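Local structure of stress responsive alpha-beta protein (Jannaschia sp., 3BB5) at residues A[21-26]-A[77-82]; A[25-30]-A[101-106]; A[37-42]-A[73-78]. The protein is of unknown function but forms a dimer of ferredoxin-like alpha-beta subunits that belong to the stress-responsive A/B barrel family. One frame throughout, in Å; residues are numbered along the deposited sequence.

Contact 1 (A[21-26]-A[77-82]); sequences LYHLVM and FLCTFT. With EDO (1,2-ethanediol), chain G.
V25 and F77, H23 and C79, and L21 and F81 are the hydrogen-bonded pairs of an antiparallel ladder between the two central strands of a ferredoxin-like sheet. Each pair makes two backbone bonds, so six N-H...O=C links close the ladder; they are nearly straight, and the shortest joins H23 N to C79 O at 2.7 Å. Between them, at the non-hydrogen-bonded pairs Y22-T80 and L24-L78, alpha hydrogens lean on carbonyl oxygens.

The side-chain contacts divide by face. On the face turned to the helices, V25 lies over one face of the F77 ring, its CB 3.6 Å from the ring centroid in a CH-pi contact. F77 can offer that face because its CG sits between the backbone N and the carbonyl carbon (chi1 60°), which swings the ring across to the neighbouring strand; valine is small enough, with branches at CG1 and CG2, to lie close against it. On the reverse face, L78 CD1 meets L24 CB, and Y22 and T80 run alongside each other. This side packs on the second subunit, where L24 meets its own counterpart, so leucines suit the buried positions L24 and L78.

Aromatic and polar groups meet around H23. The edge of F81 is directed at the imidazole face in an offset edge-to-face pair, with planes at 61°, while C79 SG lies at the imidazole edge. Histidine uses both ring nitrogens: ND1 bonds to D118, and NE2 makes a hydrogen bond of 3.2 Å to O2 of a 1,2-ethanediol, probably from the crystallisation liquor, this oxygen lying near the ring plane at its edge.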
ATOM      1  N   LEU A  21      -5.544  10.412  -3.733  1.00 39.36           N
ATOM      2  CA  LEU A  21      -5.662   8.964  -3.792  1.00 39.71           C
ATOM      3  C   LEU A  21      -4.310   8.262  -3.876  1.00 39.40           C
ATOM      4  O   LEU A  21      -3.498   8.551  -4.742  1.00 38.62           O
ATOM      5  CB  LEU A  21      -6.536   8.533  -4.994  1.00 39.50           C
ATOM      6  CG  LEU A  21      -8.036   8.845  -4.988  1.00 38.93           C
ATOM      7  CD1 LEU A  21      -8.600   8.516  -6.380  1.00 40.23           C
ATOM      8  CD2 LEU A  21      -8.787   8.069  -3.903  1.00 38.51           C
ATOM      9  N   TYR A  22      -4.105   7.304  -2.985  1.00 39.53           N
ATOM     10  CA  TYR A  22      -2.912   6.469  -2.991  1.00 39.13           C
ATOM     11  C   TYR A  22      -3.355   5.132  -3.543  1.00 37.61           C
ATOM     12  O   TYR A  22      -4.107   4.433  -2.906  1.00 37.66           O
ATOM     13  CB  TYR A  22      -2.342   6.308  -1.578  1.00 40.53           C
ATOM     14  CG  TYR A  22      -1.487   7.460  -1.069  1.00 40.55           C
ATOM     15  CD1 TYR A  22      -1.625   8.751  -1.560  1.00 50.70           C
ATOM     16  CD2 TYR A  22      -0.574   7.259  -0.051  1.00 51.26           C
ATOM     17  CE1 TYR A  22      -0.859   9.786  -1.080  1.00 49.57           C
ATOM     18  CE2 TYR A  22       0.203   8.295   0.444  1.00 53.52           C
ATOM     19  CZ  TYR A  22       0.055   9.554  -0.076  1.00 49.73           C
ATOM     20  OH  TYR A  22       0.825  10.580   0.410  1.00 50.53           O
ATOM     21  N   HIS A  23      -2.888   4.814  -4.743  1.00 36.62           N
ATOM     22  CA  HIS A  23      -3.247   3.604  -5.512  1.00 36.63           C
ATOM     23  C   HIS A  23      -2.133   2.607  -5.310  1.00 36.00           C
ATOM     24  O   HIS A  23      -1.053   2.819  -5.804  1.00 32.68           O
ATOM     25  CB  HIS A  23      -3.356   4.017  -6.996  1.00 37.68           C
ATOM     26  CG  HIS A  23      -3.765   2.929  -7.949  1.00 38.85           C
ATOM     27  ND1 HIS A  23      -5.044   2.415  -7.996  1.00 42.39           N
ATOM     28  CD2 HIS A  23      -3.077   2.308  -8.943  1.00 35.81           C
ATOM     29  CE1 HIS A  23      -5.120   1.514  -8.964  1.00 41.06           C
ATOM     30  NE2 HIS A  23      -3.943   1.431  -9.553  1.00 30.04           N
ATOM     31  N   LEU A  24      -2.388   1.553  -4.540  1.00 37.17           N
ATOM     32  CA  LEU A  24      -1.392   0.557  -4.210  1.00 39.23           C
ATOM     33  C   LEU A  24      -1.736  -0.745  -4.906  1.00 37.68           C
ATOM     34  O   LEU A  24      -2.856  -1.240  -4.808  1.00 36.05           O
ATOM     35  CB  LEU A  24      -1.314   0.333  -2.693  1.00 41.47           C
ATOM     36  CG  LEU A  24      -0.574  -0.953  -2.213  1.00 49.59           C
ATOM     37  CD1 LEU A  24       0.982  -0.910  -2.443  1.00 48.98           C
ATOM     38  CD2 LEU A  24      -0.893  -1.283  -0.712  1.00 49.12           C
ATOM     39  N   VAL A  25      -0.753  -1.306  -5.596  1.00 38.08           N
ATOM     40  CA  VAL A  25      -0.943  -2.516  -6.396  1.00 37.33           C
ATOM     41  C   VAL A  25       0.090  -3.547  -5.928  1.00 36.55           C
ATOM     42  O   VAL A  25       1.289  -3.308  -6.063  1.00 35.04           O
ATOM     43  CB  VAL A  25      -0.779  -2.213  -7.929  1.00 36.90           C
ATOM     44  CG1 VAL A  25      -0.982  -3.470  -8.763  1.00 30.94           C
ATOM     45  CG2 VAL A  25      -1.722  -1.078  -8.359  1.00 32.12           C
HETATM   46  N   MSE A  26      -0.392  -4.649  -5.333  1.00 36.58           N
HETATM   47  CA  MSE A  26       0.452  -5.767  -4.875  1.00 35.10           C
HETATM   48  C   MSE A  26       0.332  -6.983  -5.793  1.00 34.58           C
HETATM   49  O   MSE A  26      -0.756  -7.396  -6.165  1.00 32.93           O
HETATM   50  CB  MSE A  26       0.097  -6.147  -3.438  1.00 35.59           C
HETATM   51  CG  MSE A  26       0.194  -4.986  -2.430  1.00 37.78           C
HETATM   52 SE   MSE A  26       1.967  -4.173  -2.338  0.75 44.72          SE
HETATM   53  CE  MSE A  26       3.016  -5.778  -1.919  1.00 41.15           C
ATOM     54  N   PHE A  77       3.662  -1.737  -6.125  1.00 37.98           N
ATOM     55  CA  PHE A  77       3.892  -0.337  -6.451  1.00 37.42           C
ATOM     56  C   PHE A  77       2.817   0.569  -5.916  1.00 34.55           C
ATOM     57  O   PHE A  77       1.816   0.101  -5.435  1.00 31.40           O
ATOM     58  CB  PHE A  77       4.167  -0.129  -7.950  1.00 37.32           C
ATOM     59  CG  PHE A  77       3.052  -0.560  -8.878  1.00 35.59           C
ATOM     60  CD1 PHE A  77       3.012  -1.834  -9.373  1.00 33.10           C
ATOM     61  CD2 PHE A  77       2.111   0.353  -9.328  1.00 37.83           C
ATOM     62  CE1 PHE A  77       2.034  -2.210 -10.279  1.00 37.05           C
ATOM     63  CE2 PHE A  77       1.136  -0.002 -10.203  1.00 35.66           C
ATOM     64  CZ  PHE A  77       1.095  -1.286 -10.694  1.00 36.96           C
ATOM     65  N   LEU A  78       3.118   1.868  -5.941  1.00 38.65           N
ATOM     66  CA  LEU A  78       2.283   2.942  -5.406  1.00 37.92           C
ATOM     67  C   LEU A  78       2.228   4.105  -6.408  1.00 38.19           C
ATOM     68  O   LEU A  78       3.278   4.602  -6.835  1.00 37.93           O
ATOM     69  CB  LEU A  78       2.843   3.471  -4.085  1.00 37.97           C
ATOM     70  CG  LEU A  78       1.831   4.376  -3.358  1.00 44.55           C
ATOM     71  CD1 LEU A  78       0.795   3.535  -2.504  1.00 45.35           C
ATOM     72  CD2 LEU A  78       2.512   5.449  -2.506  1.00 45.49           C
ATOM     73  N   CYS A  79       1.010   4.514  -6.780  1.00 36.04           N
ATOM     74  CA  CYS A  79       0.786   5.790  -7.437  1.00 39.40           C
ATOM     75  C   CYS A  79       0.022   6.691  -6.522  1.00 36.55           C
ATOM     76  O   CYS A  79      -0.971   6.285  -5.954  1.00 36.60           O
ATOM     77  CB  CYS A  79      -0.036   5.647  -8.713  1.00 40.09           C
ATOM     78  SG  CYS A  79       0.550   4.384  -9.702  1.00 44.08           S
ATOM     79  N   THR A  80       0.487   7.922  -6.412  1.00 33.25           N
ATOM     80  CA  THR A  80      -0.207   8.971  -5.701  0.50 32.15           C
ATOM     81  C   THR A  80      -0.882   9.862  -6.759  1.00 33.56           C
ATOM     82  O   THR A  80      -0.196  10.388  -7.603  1.00 32.07           O
ATOM     83  CB  THR A  80       0.806   9.784  -4.861  0.50 30.73           C
ATOM     84  OG1 THR A  80       1.421   8.911  -3.902  0.50 31.71           O
ATOM     85  CG2 THR A  80       0.140  10.954  -4.142  0.50 17.70           C
ATOM     86  N   PHE A  81      -2.206  10.012  -6.696  1.00 34.63           N
ATOM     87  CA  PHE A  81      -2.966  10.880  -7.598  1.00 34.12           C
ATOM     88  C   PHE A  81      -3.573  12.064  -6.874  1.00 34.77           C
ATOM     89  O   PHE A  81      -3.956  11.980  -5.706  1.00 33.84           O
ATOM     90  CB  PHE A  81      -4.092  10.098  -8.278  1.00 33.93           C
ATOM     91  CG  PHE A  81      -3.612   8.935  -9.099  1.00 33.78           C
ATOM     92  CD1 PHE A  81      -3.011   9.144 -10.313  1.00 28.77           C
ATOM     93  CD2 PHE A  81      -3.750   7.626  -8.645  1.00 35.82           C
ATOM     94  CE1 PHE A  81      -2.566   8.083 -11.084  1.00 30.69           C
ATOM     95  CE2 PHE A  81      -3.307   6.577  -9.422  1.00 33.19           C
ATOM     96  CZ  PHE A  81      -2.702   6.827 -10.642  1.00 32.21           C
ATOM     97  N   THR A  82      -3.621  13.185  -7.581  1.00 36.88           N
ATOM     98  CA  THR A  82      -4.275  14.374  -7.097  1.00 38.64           C
ATOM     99  C   THR A  82      -5.758  14.107  -6.797  1.00 38.24           C
ATOM    100  O   THR A  82      -6.304  14.627  -5.844  1.00 37.14           O
ATOM    101  CB  THR A  82      -4.128  15.511  -8.129  1.00 38.25           C
ATOM    102  OG1 THR A  82      -2.760  15.924  -8.156  1.00 40.14           O
ATOM    103  CG2 THR A  82      -5.001  16.721  -7.757  1.00 43.20           C
TER
HETATM  104  C1  EDO G 103      -3.205  -2.518 -12.126  1.00 52.94           C
HETATM  105  O1  EDO G 103      -4.511  -2.732 -12.683  1.00 48.49           O
HETATM  106  C2  EDO G 103      -2.490  -1.331 -12.787  1.00 56.09           C
HETATM  107  O2  EDO G 103      -2.596  -0.126 -11.996  1.00 52.54           O

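Contact 2 (A[25-30]-A[101-106]); sequences VMLEPE and GMLVAS
L27 and L103 each hold CG anti to the carbonyl carbon (chi1 -64° and -68°) and are extended at chi2; this points both forked ends into the layer between strand and helix, where the side chains cross at about a right angle. L27 CD1 meets L103 CD2 at 3.6 Å, the closest side-chain approach between the end of strand 21-27 and helix 94-105. Leucine suits both places: its forked end packs in the buried, apolar layer between sheet and helix, where F77 and I114 also pack.

Farther along, the chain leaves the strand and the contact passes to the backbone. S106 O accepts the N-H of E30 at 2.9 Å, the donor tilted 30° from the carbonyl plane, and P29 CA lies 3.3 Å from the same oxygen in a CA-H...O contact. P29 has no N-H, and the donor here is that of E30. The S106 hydroxyl donates to M102 O at 2.6 Å, a bond that a short serine side chain can make back to the preceding turn; R37 of helix 34-48 also bonds to this OG.

The segment following strand 21-27 and the C-terminal side of helix 94-105 are thus joined on the helix-covered side of the sheet, as expected of a two-layer alpha-beta sandwich with a ferredoxin-like fold.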
ATOM      1  N   VAL A  25      -0.753  -1.306  -5.596  1.00 38.08           N
ATOM      2  CA  VAL A  25      -0.943  -2.516  -6.396  1.00 37.33           C
ATOM      3  C   VAL A  25       0.090  -3.547  -5.928  1.00 36.55           C
ATOM      4  O   VAL A  25       1.289  -3.308  -6.063  1.00 35.04           O
ATOM      5  CB  VAL A  25      -0.779  -2.213  -7.929  1.00 36.90           C
ATOM      6  CG1 VAL A  25      -0.982  -3.470  -8.763  1.00 30.94           C
ATOM      7  CG2 VAL A  25      -1.722  -1.078  -8.359  1.00 32.12           C
HETATM    8  N   MSE A  26      -0.392  -4.649  -5.333  1.00 36.58           N
HETATM    9  CA  MSE A  26       0.452  -5.767  -4.875  1.00 35.10           C
HETATM   10  C   MSE A  26       0.332  -6.983  -5.793  1.00 34.58           C
HETATM   11  O   MSE A  26      -0.756  -7.396  -6.165  1.00 32.93           O
HETATM   12  CB  MSE A  26       0.097  -6.147  -3.438  1.00 35.59           C
HETATM   13  CG  MSE A  26       0.194  -4.986  -2.430  1.00 37.78           C
HETATM   14 SE   MSE A  26       1.967  -4.173  -2.338  0.75 44.72          SE
HETATM   15  CE  MSE A  26       3.016  -5.778  -1.919  1.00 41.15           C
ATOM     16  N   LEU A  27       1.471  -7.542  -6.178  1.00 37.00           N
ATOM     17  CA  LEU A  27       1.514  -8.491  -7.285  1.00 37.11           C
ATOM     18  C   LEU A  27       1.926  -9.825  -6.760  1.00 37.43           C
ATOM     19  O   LEU A  27       2.751  -9.883  -5.886  1.00 37.64           O
ATOM     20  CB  LEU A  27       2.501  -8.034  -8.355  1.00 36.50           C
ATOM     21  CG  LEU A  27       2.190  -6.716  -9.076  1.00 36.33           C
ATOM     22  CD1 LEU A  27       3.418  -6.309  -9.921  1.00 33.83           C
ATOM     23  CD2 LEU A  27       0.908  -6.793  -9.943  1.00 25.55           C
ATOM     24  N   GLU A  28       1.322 -10.875  -7.323  1.00 39.46           N
ATOM     25  CA  GLU A  28       1.599 -12.290  -7.048  1.00 42.14           C
ATOM     26  C   GLU A  28       2.186 -12.966  -8.330  1.00 40.76           C
ATOM     27  O   GLU A  28       1.440 -13.548  -9.129  1.00 38.10           O
ATOM     28  CB  GLU A  28       0.262 -12.951  -6.666  1.00 40.30           C
ATOM     29  CG  GLU A  28       0.306 -13.933  -5.582  1.00 48.60           C
ATOM     30  CD  GLU A  28      -1.039 -14.627  -5.396  1.00 48.45           C
ATOM     31  OE1 GLU A  28      -2.041 -13.906  -5.118  1.00 52.42           O
ATOM     32  OE2 GLU A  28      -1.068 -15.879  -5.519  1.00 52.40           O
ATOM     33  N   PRO A  29       3.518 -12.859  -8.553  1.00 41.44           N
ATOM     34  CA  PRO A  29       4.118 -13.431  -9.776  1.00 41.13           C
ATOM     35  C   PRO A  29       3.862 -14.922  -9.940  1.00 44.53           C
ATOM     36  O   PRO A  29       3.825 -15.644  -8.942  1.00 45.10           O
ATOM     37  CB  PRO A  29       5.620 -13.161  -9.601  1.00 40.14           C
ATOM     38  CG  PRO A  29       5.693 -12.012  -8.662  1.00 42.54           C
ATOM     39  CD  PRO A  29       4.527 -12.177  -7.713  1.00 39.75           C
ATOM     40  N   GLU A  30       3.669 -15.373 -11.182  1.00 46.18           N
ATOM     41  CA  GLU A  30       3.442 -16.777 -11.466  0.50 46.97           C
ATOM     42  C   GLU A  30       4.081 -17.150 -12.806  1.00 48.89           C
ATOM     43  O   GLU A  30       3.774 -16.538 -13.837  1.00 49.73           O
ATOM     44  CB  GLU A  30       1.934 -17.052 -11.488  0.50 46.24           C
ATOM     45  CG  GLU A  30       1.551 -18.521 -11.587  0.50 47.02           C
ATOM     46  CD  GLU A  30       2.120 -19.340 -10.459  0.50 42.03           C
ATOM     47  OE1 GLU A  30       1.720 -19.115  -9.291  0.50 41.44           O
ATOM     48  OE2 GLU A  30       2.991 -20.185 -10.742  0.50 42.11           O
ATOM     49  N   GLY A 101      -1.712  -5.130 -18.913  1.00 35.81           N
ATOM     50  CA  GLY A 101      -1.787  -6.414 -19.601  1.00 35.08           C
ATOM     51  C   GLY A 101      -0.626  -7.345 -19.313  1.00 35.53           C
ATOM     52  O   GLY A 101      -0.810  -8.561 -19.140  1.00 37.29           O
HETATM   53  N   MSE A 102       0.566  -6.766 -19.260  1.00 35.98           N
HETATM   54  CA  MSE A 102       1.785  -7.497 -18.923  1.00 36.71           C
HETATM   55  C   MSE A 102       1.807  -8.017 -17.496  1.00 35.71           C
HETATM   56  O   MSE A 102       2.380  -9.045 -17.220  1.00 37.08           O
HETATM   57  CB  MSE A 102       2.997  -6.576 -19.135  1.00 36.42           C
HETATM   58  CG  MSE A 102       3.222  -6.175 -20.579  1.00 36.80           C
HETATM   59 SE   MSE A 102       4.635  -4.837 -20.699  0.75 41.00          SE
HETATM   60  CE  MSE A 102       6.101  -6.021 -20.107  1.00 29.11           C
ATOM     61  N   LEU A 103       1.207  -7.263 -16.590  1.00 38.15           N
ATOM     62  CA  LEU A 103       1.150  -7.615 -15.154  1.00 36.95           C
ATOM     63  C   LEU A 103       0.186  -8.750 -14.950  1.00 36.56           C
ATOM     64  O   LEU A 103       0.460  -9.649 -14.164  1.00 37.65           O
ATOM     65  CB  LEU A 103       0.690  -6.418 -14.302  1.00 36.51           C
ATOM     66  CG  LEU A 103       1.626  -5.217 -14.191  1.00 39.63           C
ATOM     67  CD1 LEU A 103       0.884  -3.984 -13.517  1.00 36.16           C
ATOM     68  CD2 LEU A 103       2.888  -5.641 -13.409  1.00 37.25           C
ATOM     69  N   VAL A 104      -0.946  -8.687 -15.655  1.00 35.98           N
ATOM     70  CA  VAL A 104      -1.953  -9.728 -15.614  1.00 33.59           C
ATOM     71  C   VAL A 104      -1.422 -11.022 -16.184  1.00 35.65           C
ATOM     72  O   VAL A 104      -1.747 -12.090 -15.671  1.00 39.65           O
ATOM     73  CB  VAL A 104      -3.233  -9.281 -16.357  1.00 33.50           C
ATOM     74  CG1 VAL A 104      -4.096 -10.470 -16.812  1.00 26.48           C
ATOM     75  CG2 VAL A 104      -4.034  -8.347 -15.464  1.00 31.16           C
ATOM     76  N   ALA A 105      -0.631 -10.932 -17.250  1.00 34.39           N
ATOM     77  CA  ALA A 105       0.012 -12.105 -17.861  1.00 32.58           C
ATOM     78  C   ALA A 105       1.112 -12.717 -16.972  1.00 33.17           C
ATOM     79  O   ALA A 105       1.485 -13.853 -17.151  1.00 33.49           O
ATOM     80  CB  ALA A 105       0.589 -11.731 -19.237  1.00 30.03           C
ATOM     81  N   SER A 106       1.617 -11.941 -16.017  1.00 34.41           N
ATOM     82  CA  SER A 106       2.700 -12.337 -15.125  1.00 33.90           C
ATOM     83  C   SER A 106       2.243 -12.796 -13.730  1.00 35.29           C
ATOM     84  O   SER A 106       3.065 -13.167 -12.904  1.00 36.47           O
ATOM     85  CB  SER A 106       3.615 -11.128 -14.945  1.00 34.51           C
ATOM     86  OG  SER A 106       4.116 -10.708 -16.180  1.00 32.58           O
TER

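Contact 3 (A[37-42]-A[73-78]); sequences RIMEAM and YPYGFL
The helix-on-sheet layer of the ferredoxin-like fold is represented here by M42 and M39 of helix 34-48 resting against Y75 and F77 of strand 75-81. Helix and strand segments run nearly parallel, at 12°, with axes 11.0 Å apart, a spacing that long side chains must bridge. Both methionines are selenomethionines, and both make Met-aromatic contacts. M39 bends at chi2 and chi3 (-44° and -54°), which curls its end back onto the tyrosine: SE lies 3.4 Å from Y75 OH and 4.2 Å from the ring centroid, approaching obliquely. M42 reaches both rings with different atoms. Its CG passes Y75 CE1 at 3.9 Å, while SE reaches F77 CD1 at 3.7 Å, again obliquely, and CE also meets F77 CE1 and CD1. Flexible, polarisable methionine suits a place where one side chain must fit two aromatic outlines. I38 adds its CG2 methyl beside Y75 CD1 at 4.2 Å.

Y75 joins apolar packing to one polar bond, its OH being hydrogen-bonded to H60 ND1. Losing both ring and hydroxyl to an alanine here would probably deprive M39 of its aromatic partner, open a gap beside M42 and leave H60 without this bond.

Around this pair of elements, strand 55-62 brings F58 and H60 up to M42, L103 of helix 94-105 touches M42 and F77, and L27 of strand 21-27 meets I38.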
ATOM      1  N   ARG A  37       9.147  -9.755 -16.758  1.00 36.05           N
ATOM      2  CA  ARG A  37       8.100  -9.037 -17.469  1.00 36.01           C
ATOM      3  C   ARG A  37       7.570  -7.904 -16.605  1.00 34.22           C
ATOM      4  O   ARG A  37       7.302  -6.816 -17.091  1.00 32.40           O
ATOM      5  CB  ARG A  37       6.953  -9.986 -17.830  1.00 37.14           C
ATOM      6  CG  ARG A  37       5.947  -9.346 -18.797  1.00 38.57           C
ATOM      7  CD  ARG A  37       4.963 -10.322 -19.473  1.00 41.52           C
ATOM      8  NE  ARG A  37       5.589 -11.583 -19.854  1.00 39.67           N
ATOM      9  CZ  ARG A  37       5.543 -12.695 -19.126  1.00 41.73           C
ATOM     10  NH1 ARG A  37       4.897 -12.729 -17.986  1.00 44.67           N
ATOM     11  NH2 ARG A  37       6.155 -13.780 -19.543  1.00 38.37           N
ATOM     12  N   ILE A  38       7.423  -8.185 -15.311  1.00 35.46           N
ATOM     13  CA  ILE A  38       6.979  -7.178 -14.335  1.00 34.18           C
ATOM     14  C   ILE A  38       7.948  -6.029 -14.260  1.00 34.30           C
ATOM     15  O   ILE A  38       7.535  -4.894 -14.155  1.00 34.06           O
ATOM     16  CB  ILE A  38       6.767  -7.768 -12.937  1.00 33.49           C
ATOM     17  CG1 ILE A  38       5.516  -8.672 -12.982  1.00 37.13           C
ATOM     18  CG2 ILE A  38       6.672  -6.621 -11.875  1.00 30.97           C
ATOM     19  CD1 ILE A  38       5.211  -9.487 -11.742  1.00 31.43           C
HETATM   20  N   MSE A  39       9.244  -6.337 -14.316  1.00 35.77           N
HETATM   21  CA  MSE A  39      10.274  -5.302 -14.307  1.00 35.45           C
HETATM   22  C   MSE A  39      10.260  -4.434 -15.586  1.00 35.10           C
HETATM   23  O   MSE A  39      10.481  -3.223 -15.495  1.00 37.32           O
HETATM   24  CB  MSE A  39      11.677  -5.909 -14.058  1.00 34.39           C
HETATM   25  CG  MSE A  39      11.909  -6.473 -12.650  1.00 34.42           C
HETATM   26 SE   MSE A  39      11.287  -5.410 -11.123  0.75 41.43          SE
HETATM   27  CE  MSE A  39      12.197  -3.739 -11.541  1.00 27.39           C
ATOM     28  N   GLU A  40      10.006  -5.028 -16.757  1.00 35.07           N
ATOM     29  CA  GLU A  40       9.716  -4.227 -17.974  1.00 34.53           C
ATOM     30  C   GLU A  40       8.469  -3.344 -17.806  1.00 35.20           C
ATOM     31  O   GLU A  40       8.464  -2.183 -18.239  1.00 37.34           O
ATOM     32  CB  GLU A  40       9.574  -5.100 -19.233  1.00 34.94           C
ATOM     33  CG  GLU A  40      10.768  -5.028 -20.272  1.00 39.63           C
ATOM     34  N   ALA A  41       7.411  -3.884 -17.202  1.00 34.17           N
ATOM     35  CA  ALA A  41       6.194  -3.099 -16.918  1.00 32.98           C
ATOM     36  C   ALA A  41       6.494  -1.916 -15.974  1.00 34.08           C
ATOM     37  O   ALA A  41       6.011  -0.829 -16.186  1.00 32.60           O
ATOM     38  CB  ALA A  41       5.117  -3.973 -16.358  1.00 29.36           C
HETATM   39  N   MSE A  42       7.327  -2.128 -14.959  1.00 33.27           N
HETATM   40  CA  MSE A  42       7.772  -1.029 -14.101  1.00 33.62           C
HETATM   41  C   MSE A  42       8.548   0.090 -14.828  1.00 34.32           C
HETATM   42  O   MSE A  42       8.302   1.260 -14.527  1.00 33.57           O
HETATM   43  CB  MSE A  42       8.600  -1.552 -12.922  1.00 35.13           C
HETATM   44  CG  MSE A  42       7.813  -2.482 -11.950  1.00 35.49           C
HETATM   45 SE   MSE A  42       6.143  -1.755 -11.276  0.75 36.42          SE
HETATM   46  CE  MSE A  42       4.870  -2.327 -12.598  1.00 31.53           C
ATOM     47  N   TYR A  73       2.673 -11.584  -1.629  1.00 40.43           N
ATOM     48  CA  TYR A  73       2.916 -10.465  -2.558  1.00 37.79           C
ATOM     49  C   TYR A  73       4.347 -10.027  -2.482  1.00 36.24           C
ATOM     50  O   TYR A  73       4.673  -9.147  -1.688  1.00 39.08           O
ATOM     51  CB  TYR A  73       2.059  -9.280  -2.178  1.00 38.48           C
ATOM     52  CG  TYR A  73       0.600  -9.571  -2.205  1.00 41.74           C
ATOM     53  CD1 TYR A  73      -0.043  -9.840  -3.425  1.00 39.65           C
ATOM     54  CD2 TYR A  73      -0.158  -9.582  -1.017  1.00 38.74           C
ATOM     55  CE1 TYR A  73      -1.391 -10.119  -3.463  1.00 40.29           C
ATOM     56  CE2 TYR A  73      -1.512  -9.853  -1.052  1.00 42.71           C
ATOM     57  CZ  TYR A  73      -2.126 -10.117  -2.283  1.00 44.45           C
ATOM     58  OH  TYR A  73      -3.474 -10.396  -2.351  1.00 47.06           O
ATOM     59  N   PRO A  74       5.215 -10.626  -3.299  1.00 32.46           N
ATOM     60  CA  PRO A  74       6.610 -10.299  -3.171  1.00 33.65           C
ATOM     61  C   PRO A  74       7.024  -8.951  -3.843  1.00 33.22           C
ATOM     62  O   PRO A  74       8.166  -8.543  -3.687  1.00 32.10           O
ATOM     63  CB  PRO A  74       7.294 -11.498  -3.841  1.00 32.14           C
ATOM     64  CG  PRO A  74       6.353 -11.889  -4.889  1.00 32.70           C
ATOM     65  CD  PRO A  74       4.983 -11.634  -4.344  1.00 32.91           C
ATOM     66  N   TYR A  75       6.113  -8.282  -4.557  1.00 33.21           N
ATOM     67  CA  TYR A  75       6.451  -7.041  -5.294  1.00 33.57           C
ATOM     68  C   TYR A  75       5.221  -6.143  -5.404  1.00 33.79           C
ATOM     69  O   TYR A  75       4.092  -6.618  -5.523  1.00 34.55           O
ATOM     70  CB  TYR A  75       7.040  -7.358  -6.704  1.00 33.63           C
ATOM     71  CG  TYR A  75       7.923  -6.240  -7.276  1.00 33.39           C
ATOM     72  CD1 TYR A  75       7.373  -5.204  -8.010  1.00 28.25           C
ATOM     73  CD2 TYR A  75       9.290  -6.199  -7.036  1.00 32.01           C
ATOM     74  CE1 TYR A  75       8.130  -4.197  -8.513  1.00 30.37           C
ATOM     75  CE2 TYR A  75      10.070  -5.163  -7.536  1.00 27.84           C
ATOM     76  CZ  TYR A  75       9.475  -4.166  -8.272  1.00 31.85           C
ATOM     77  OH  TYR A  75      10.215  -3.118  -8.779  1.00 36.80           O
ATOM     78  N   GLY A  76       5.426  -4.831  -5.338  1.00 34.90           N
ATOM     79  CA  GLY A  76       4.304  -3.914  -5.456  1.00 35.60           C
ATOM     80  C   GLY A  76       4.679  -2.537  -5.889  1.00 37.01           C
ATOM     81  O   GLY A  76       5.858  -2.206  -6.062  1.00 39.13           O
ATOM     82  N   PHE A  77       3.662  -1.737  -6.125  1.00 37.98           N
ATOM     83  CA  PHE A  77       3.892  -0.337  -6.451  1.00 37.42           C
ATOM     84  C   PHE A  77       2.817   0.569  -5.916  1.00 34.55           C
ATOM     85  O   PHE A  77       1.816   0.101  -5.435  1.00 31.40           O
ATOM     86  CB  PHE A  77       4.167  -0.129  -7.950  1.00 37.32           C
ATOM     87  CG  PHE A  77       3.052  -0.560  -8.878  1.00 35.59           C
ATOM     88  CD1 PHE A  77       3.012  -1.834  -9.373  1.00 33.10           C
ATOM     89  CD2 PHE A  77       2.111   0.353  -9.328  1.00 37.83           C
ATOM     90  CE1 PHE A  77       2.034  -2.210 -10.279  1.00 37.05           C
ATOM     91  CE2 PHE A  77       1.136  -0.002 -10.203  1.00 35.66           C
ATOM     92  CZ  PHE A  77       1.095  -1.286 -10.694  1.00 36.96           C
ATOM     93  N   LEU A  78       3.118   1.868  -5.941  1.00 38.65           N
ATOM     94  CA  LEU A  78       2.283   2.942  -5.406  1.00 37.92           C
ATOM     95  C   LEU A  78       2.228   4.105  -6.408  1.00 38.19           C
ATOM     96  O   LEU A  78       3.278   4.602  -6.835  1.00 37.93           O
ATOM     97  CB  LEU A  78       2.843   3.471  -4.085  1.00 37.97           C
ATOM     98  CG  LEU A  78       1.831   4.376  -3.358  1.00 44.55           C
ATOM     99  CD1 LEU A  78       0.795   3.535  -2.504  1.00 45.35           C
ATOM    100  CD2 LEU A  78       2.512   5.449  -2.506  1.00 45.49           C
TER

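How the contacts relate
Two central strands, 21-27 and 75-81, tie all three contacts together. Contact 1 pairs them; contact 2 leads from the end of the first to helix 94-105, and contact 3 from the start of the second to helix 34-48. Centres of contacts 2 and 3 lie about 7 Å apart, whereas that of contact 1 is about 16 Å from contact 2 and about 13 Å from contact 3. Along the chain, contact 3 is nested inside the loop closed by contact 2, and a hydrogen bond between R37 NH1 and S106 OG joins the two. F77 serves contacts 1 and 3 and also touches L103 of contact 2. The helices lie on one sheet face, and the second subunit packs mainly on the other.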